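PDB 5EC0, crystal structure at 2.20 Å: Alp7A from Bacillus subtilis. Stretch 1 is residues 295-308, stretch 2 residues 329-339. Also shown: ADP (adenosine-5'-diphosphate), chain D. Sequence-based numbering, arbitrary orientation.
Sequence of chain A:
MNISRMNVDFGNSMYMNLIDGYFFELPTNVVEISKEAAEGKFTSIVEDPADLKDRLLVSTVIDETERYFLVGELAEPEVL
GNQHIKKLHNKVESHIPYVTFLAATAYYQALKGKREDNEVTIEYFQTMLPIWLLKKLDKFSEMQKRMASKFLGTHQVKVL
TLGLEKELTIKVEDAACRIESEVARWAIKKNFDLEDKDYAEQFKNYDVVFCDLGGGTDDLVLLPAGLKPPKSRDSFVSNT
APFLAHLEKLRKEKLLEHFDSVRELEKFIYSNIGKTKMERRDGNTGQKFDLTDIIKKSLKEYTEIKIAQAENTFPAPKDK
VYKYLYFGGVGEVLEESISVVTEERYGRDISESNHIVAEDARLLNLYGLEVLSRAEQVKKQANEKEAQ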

# COMPACT_ATOMS: atom_id res chain seq x y z
N ILE A 295 -8.22 -17.93 16.08
CA ILE A 295 -7.60 -17.08 15.09
C ILE A 295 -6.22 -17.60 14.64
O ILE A 295 -5.98 -17.72 13.45
CB ILE A 295 -7.51 -15.66 15.63
CG1 ILE A 295 -8.94 -15.11 15.80
CG2 ILE A 295 -6.70 -14.80 14.68
CD1 ILE A 295 -9.01 -13.69 16.27
N LYS A 296 -5.33 -17.92 15.58
CA LYS A 296 -4.00 -18.40 15.19
C LYS A 296 -4.11 -19.68 14.38
O LYS A 296 -3.33 -19.91 13.47
CB LYS A 296 -3.10 -18.62 16.41
CG LYS A 296 -2.88 -17.36 17.23
CD LYS A 296 -1.56 -17.34 17.97
CE LYS A 296 -1.36 -16.00 18.67
NZ LYS A 296 0.03 -15.74 19.13
N LYS A 297 -5.11 -20.50 14.70
CA LYS A 297 -5.35 -21.73 13.97
C LYS A 297 -5.75 -21.43 12.52
O LYS A 297 -5.19 -22.00 11.59
CB LYS A 297 -6.42 -22.57 14.66
CG LYS A 297 -6.75 -23.88 13.97
CD LYS A 297 -7.66 -24.73 14.84
CE LYS A 297 -8.29 -25.87 14.07
NZ LYS A 297 -9.15 -26.71 14.95
N SER A 298 -6.69 -20.50 12.35
CA SER A 298 -7.11 -20.10 11.01
C SER A 298 -5.97 -19.45 10.21
O SER A 298 -5.83 -19.68 9.00
CB SER A 298 -8.28 -19.13 11.08
OG SER A 298 -8.77 -18.86 9.78
N LEU A 299 -5.15 -18.65 10.88
CA LEU A 299 -4.04 -17.99 10.21
C LEU A 299 -2.98 -19.01 9.80
O LEU A 299 -2.31 -18.83 8.78
CB LEU A 299 -3.42 -16.93 11.10
CG LEU A 299 -4.28 -15.68 11.33
CD1 LEU A 299 -3.48 -14.58 12.05
CD2 LEU A 299 -4.85 -15.16 10.01
N LYS A 300 -2.82 -20.07 10.58
CA LYS A 300 -1.82 -21.08 10.27
C LYS A 300 -2.24 -21.84 9.03
O LYS A 300 -1.40 -22.10 8.16
CB LYS A 300 -1.60 -22.04 11.44
CG LYS A 300 -0.30 -22.85 11.33
CD LYS A 300 -0.26 -23.97 12.36
CE LYS A 300 0.90 -24.92 12.10
NZ LYS A 300 0.82 -26.07 13.04
N GLU A 301 -3.52 -22.19 8.94
CA GLU A 301 -4.10 -22.79 7.73
C GLU A 301 -3.77 -21.98 6.49
O GLU A 301 -3.23 -22.51 5.51
CB GLU A 301 -5.63 -22.91 7.82
CG GLU A 301 -6.17 -23.84 8.89
CD GLU A 301 -7.68 -23.73 9.02
OE1 GLU A 301 -8.34 -23.35 8.02
OE2 GLU A 301 -8.20 -24.00 10.12
N TYR A 302 -4.11 -20.69 6.53
CA TYR A 302 -3.88 -19.79 5.42
C TYR A 302 -2.39 -19.73 5.06
O TYR A 302 -2.03 -19.81 3.89
CB TYR A 302 -4.41 -18.38 5.74
CG TYR A 302 -4.29 -17.42 4.57
CD1 TYR A 302 -5.19 -17.49 3.50
CD2 TYR A 302 -3.27 -16.47 4.52
CE1 TYR A 302 -5.08 -16.62 2.41
CE2 TYR A 302 -3.14 -15.61 3.43
CZ TYR A 302 -4.05 -15.70 2.38
OH TYR A 302 -3.95 -14.86 1.30
N THR A 303 -1.55 -19.61 6.07
CA THR A 303 -0.10 -19.53 5.87
C THR A 303 0.43 -20.80 5.18
O THR A 303 1.30 -20.72 4.30
CB THR A 303 0.62 -19.31 7.22
OG1 THR A 303 0.17 -18.07 7.80
CG2 THR A 303 2.13 -19.25 7.05
N GLU A 304 -0.10 -21.95 5.55
CA GLU A 304 0.29 -23.21 4.93
C GLU A 304 -0.02 -23.16 3.42
O GLU A 304 0.78 -23.59 2.60
CB GLU A 304 -0.38 -24.40 5.62
CG GLU A 304 0.57 -25.09 6.63
CD GLU A 304 -0.14 -25.86 7.72
OE1 GLU A 304 -1.38 -25.76 7.83
OE2 GLU A 304 0.55 -26.57 8.49
N ILE A 305 -1.16 -22.60 3.07
CA ILE A 305 -1.48 -22.38 1.66
C ILE A 305 -0.48 -21.39 1.02
O ILE A 305 -0.03 -21.60 -0.10
CB ILE A 305 -2.93 -21.87 1.50
CG1 ILE A 305 -3.92 -22.96 1.93
CG2 ILE A 305 -3.22 -21.50 0.06
CD1 ILE A 305 -5.27 -22.42 2.38
N LYS A 306 -0.10 -20.32 1.73
CA LYS A 306 0.83 -19.34 1.16
C LYS A 306 2.22 -19.93 0.94
O LYS A 306 2.81 -19.77 -0.14
CB LYS A 306 0.93 -18.09 2.04
CG LYS A 306 -0.37 -17.31 2.26
CD LYS A 306 -0.99 -16.78 0.97
CE LYS A 306 -2.06 -17.72 0.43
NZ LYS A 306 -2.62 -17.25 -0.86
N ILE A 307 2.76 -20.62 1.94
CA ILE A 307 4.10 -21.17 1.82
C ILE A 307 4.16 -22.13 0.64
O ILE A 307 5.11 -22.09 -0.15
CB ILE A 307 4.54 -21.91 3.10
CG1 ILE A 307 4.60 -20.95 4.28
CG2 ILE A 307 5.92 -22.53 2.92
CD1 ILE A 307 5.46 -19.73 4.03
N ALA A 308 3.13 -22.95 0.49
CA ALA A 308 3.06 -23.94 -0.59
C ALA A 308 2.94 -23.27 -1.95
O ALA A 308 3.53 -23.73 -2.92
CB ALA A 308 1.89 -24.90 -0.36
N GLY A 329 0.92 -6.32 3.98
CA GLY A 329 0.22 -6.20 5.24
C GLY A 329 -0.19 -7.55 5.82
O GLY A 329 -0.23 -7.74 7.04
N VAL A 330 -0.51 -8.49 4.95
CA VAL A 330 -0.83 -9.84 5.42
C VAL A 330 0.44 -10.55 5.89
O VAL A 330 0.39 -11.34 6.84
CB VAL A 330 -1.57 -10.64 4.32
CG1 VAL A 330 -1.75 -12.11 4.74
CG2 VAL A 330 -2.93 -10.01 4.04
N GLY A 331 1.58 -10.26 5.26
CA GLY A 331 2.83 -10.91 5.61
C GLY A 331 3.19 -10.56 7.05
O GLY A 331 3.62 -11.40 7.83
N GLU A 332 2.99 -9.29 7.37
CA GLU A 332 3.16 -8.75 8.72
C GLU A 332 2.31 -9.50 9.75
O GLU A 332 2.79 -9.85 10.82
CB GLU A 332 2.78 -7.25 8.70
CG GLU A 332 3.16 -6.48 9.95
CD GLU A 332 3.05 -4.97 9.75
OE1 GLU A 332 2.16 -4.37 10.37
OE2 GLU A 332 3.86 -4.38 8.96
N VAL A 333 1.06 -9.76 9.41
CA VAL A 333 0.12 -10.46 10.28
C VAL A 333 0.51 -11.93 10.46
O VAL A 333 0.40 -12.51 11.55
CB VAL A 333 -1.31 -10.34 9.72
CG1 VAL A 333 -2.24 -11.36 10.33
CG2 VAL A 333 -1.83 -8.90 9.91
N LEU A 334 1.00 -12.51 9.37
CA LEU A 334 1.31 -13.92 9.30
C LEU A 334 2.70 -14.26 9.81
O LEU A 334 3.12 -15.42 9.74
CB LEU A 334 1.17 -14.42 7.85
CG LEU A 334 -0.19 -14.42 7.15
CD1 LEU A 334 -0.07 -15.20 5.86
CD2 LEU A 334 -1.29 -15.01 8.03
N GLU A 335 3.42 -13.26 10.30
CA GLU A 335 4.83 -13.42 10.61
C GLU A 335 5.11 -14.61 11.55
O GLU A 335 5.97 -15.44 11.27
CB GLU A 335 5.40 -12.15 11.24
CG GLU A 335 6.83 -12.36 11.72
CD GLU A 335 7.49 -11.09 12.23
OE1 GLU A 335 6.79 -10.09 12.48
OE2 GLU A 335 8.73 -11.11 12.36
N GLU A 336 4.36 -14.66 12.64
CA GLU A 336 4.47 -15.76 13.58
C GLU A 336 4.14 -17.10 12.91
O GLU A 336 4.86 -18.10 13.10
CB GLU A 336 3.54 -15.50 14.78
CG GLU A 336 3.48 -16.61 15.82
CD GLU A 336 2.35 -16.40 16.83
OE1 GLU A 336 1.58 -15.42 16.69
OE2 GLU A 336 2.23 -17.20 17.77
N SER A 337 3.07 -17.11 12.13
CA SER A 337 2.59 -18.31 11.45
C SER A 337 3.62 -18.84 10.46
O SER A 337 3.78 -20.04 10.28
CB SER A 337 1.28 -18.02 10.71
OG SER A 337 0.22 -17.80 11.61
N ILE A 338 4.30 -17.91 9.81
CA ILE A 338 5.29 -18.24 8.82
C ILE A 338 6.47 -18.93 9.50
O ILE A 338 7.00 -19.92 8.99
CB ILE A 338 5.72 -17.00 8.06
CG1 ILE A 338 4.57 -16.54 7.17
CG2 ILE A 338 6.99 -17.27 7.26
CD1 ILE A 338 4.70 -15.11 6.64
N SER A 339 6.86 -18.42 10.66
CA SER A 339 7.96 -19.02 11.39
C SER A 339 7.62 -20.45 11.83
O SER A 339 8.44 -21.34 11.70
CB SER A 339 8.31 -18.17 12.60
OG SER A 339 9.26 -18.83 13.41
PB ADP D . -3.90 -4.91 -0.12
O1B ADP D . -3.37 -3.58 -0.65
O2B ADP D . -4.21 -5.97 -1.16
O3B ADP D . -5.01 -4.81 0.91
PA ADP D . -1.86 -4.78 1.94
O1A ADP D . -2.30 -3.34 2.09
O2A ADP D . -0.39 -5.12 1.86
O3A ADP D . -2.64 -5.51 0.72
O5' ADP D . -2.49 -5.63 3.14
C5' ADP D . -3.67 -5.24 3.82
C4' ADP D . -3.67 -6.09 5.07
O4' ADP D . -2.70 -5.55 5.97
C3' ADP D . -4.98 -6.08 5.84
O3' ADP D . -5.75 -7.24 5.53
C2' ADP D . -4.56 -6.11 7.30
O2' ADP D . -4.89 -7.40 7.82
C1' ADP D . -3.04 -5.94 7.29
N9 ADP D . -2.54 -4.92 8.23
C8 ADP D . -1.49 -5.15 9.06
N7 ADP D . -1.22 -4.06 9.81
C5 ADP D . -2.10 -3.11 9.46
C6 ADP D . -2.34 -1.72 9.90
N6 ADP D . -1.55 -1.17 10.86
N1 ADP D . -3.34 -1.04 9.30
C2 ADP D . -4.11 -1.62 8.34
N3 ADP D . -3.96 -2.88 7.89
C4 ADP D . -2.98 -3.67 8.41
O HOH W 1 -0.92 -18.95 13.69

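What joins the two stretches by direct polar contact? At the partly exposed margin, Lys296 NZ donates to both carboxylate oxygens of Glu336, 2.9 Å to OE1 and 3.0 Å to OE2, forming a salt bridge. The CA-to-CB bond of Lys296 points sideways, but its long side chain, with chi2 to chi4 all t, carries the ammonium across to Glu336.

How is the buried hydroxyl of Ser337 satisfied? A water lies 2.6 Å from Ser337 OG and donates to Lys296 O, also at 2.6 Å, bridging the helices where Ser337 and Lys300 bring their CA atoms within 5.3 Å. The small serine side chain suits so close an approach.

Does Thr303 bond across the contact? Not by a hydrogen bond: its CA-to-CB bond points toward the other stretch, yet Thr303 OG1 donates to Leu299 O at 2.8 Å, within its own helix. The same OG1 lies 3.1 Å from Ser337 CB, a close contact rather than a hydrogen bond, while Thr303 CG2 meets Ile338 CG1 at 3.6 Å.

What fills the rest? Apolar side chains do, and Leu334 is central. Its CD1 lies at the edge of the Tyr302 ring, 3.7 Å from Tyr302 CD2, and its CD2 is 4.1 Å from Leu299 CD2. Leu299 CD1 also reaches Val333 CG1 at 3.9 Å. These contacts between carbon atoms need no polar partner.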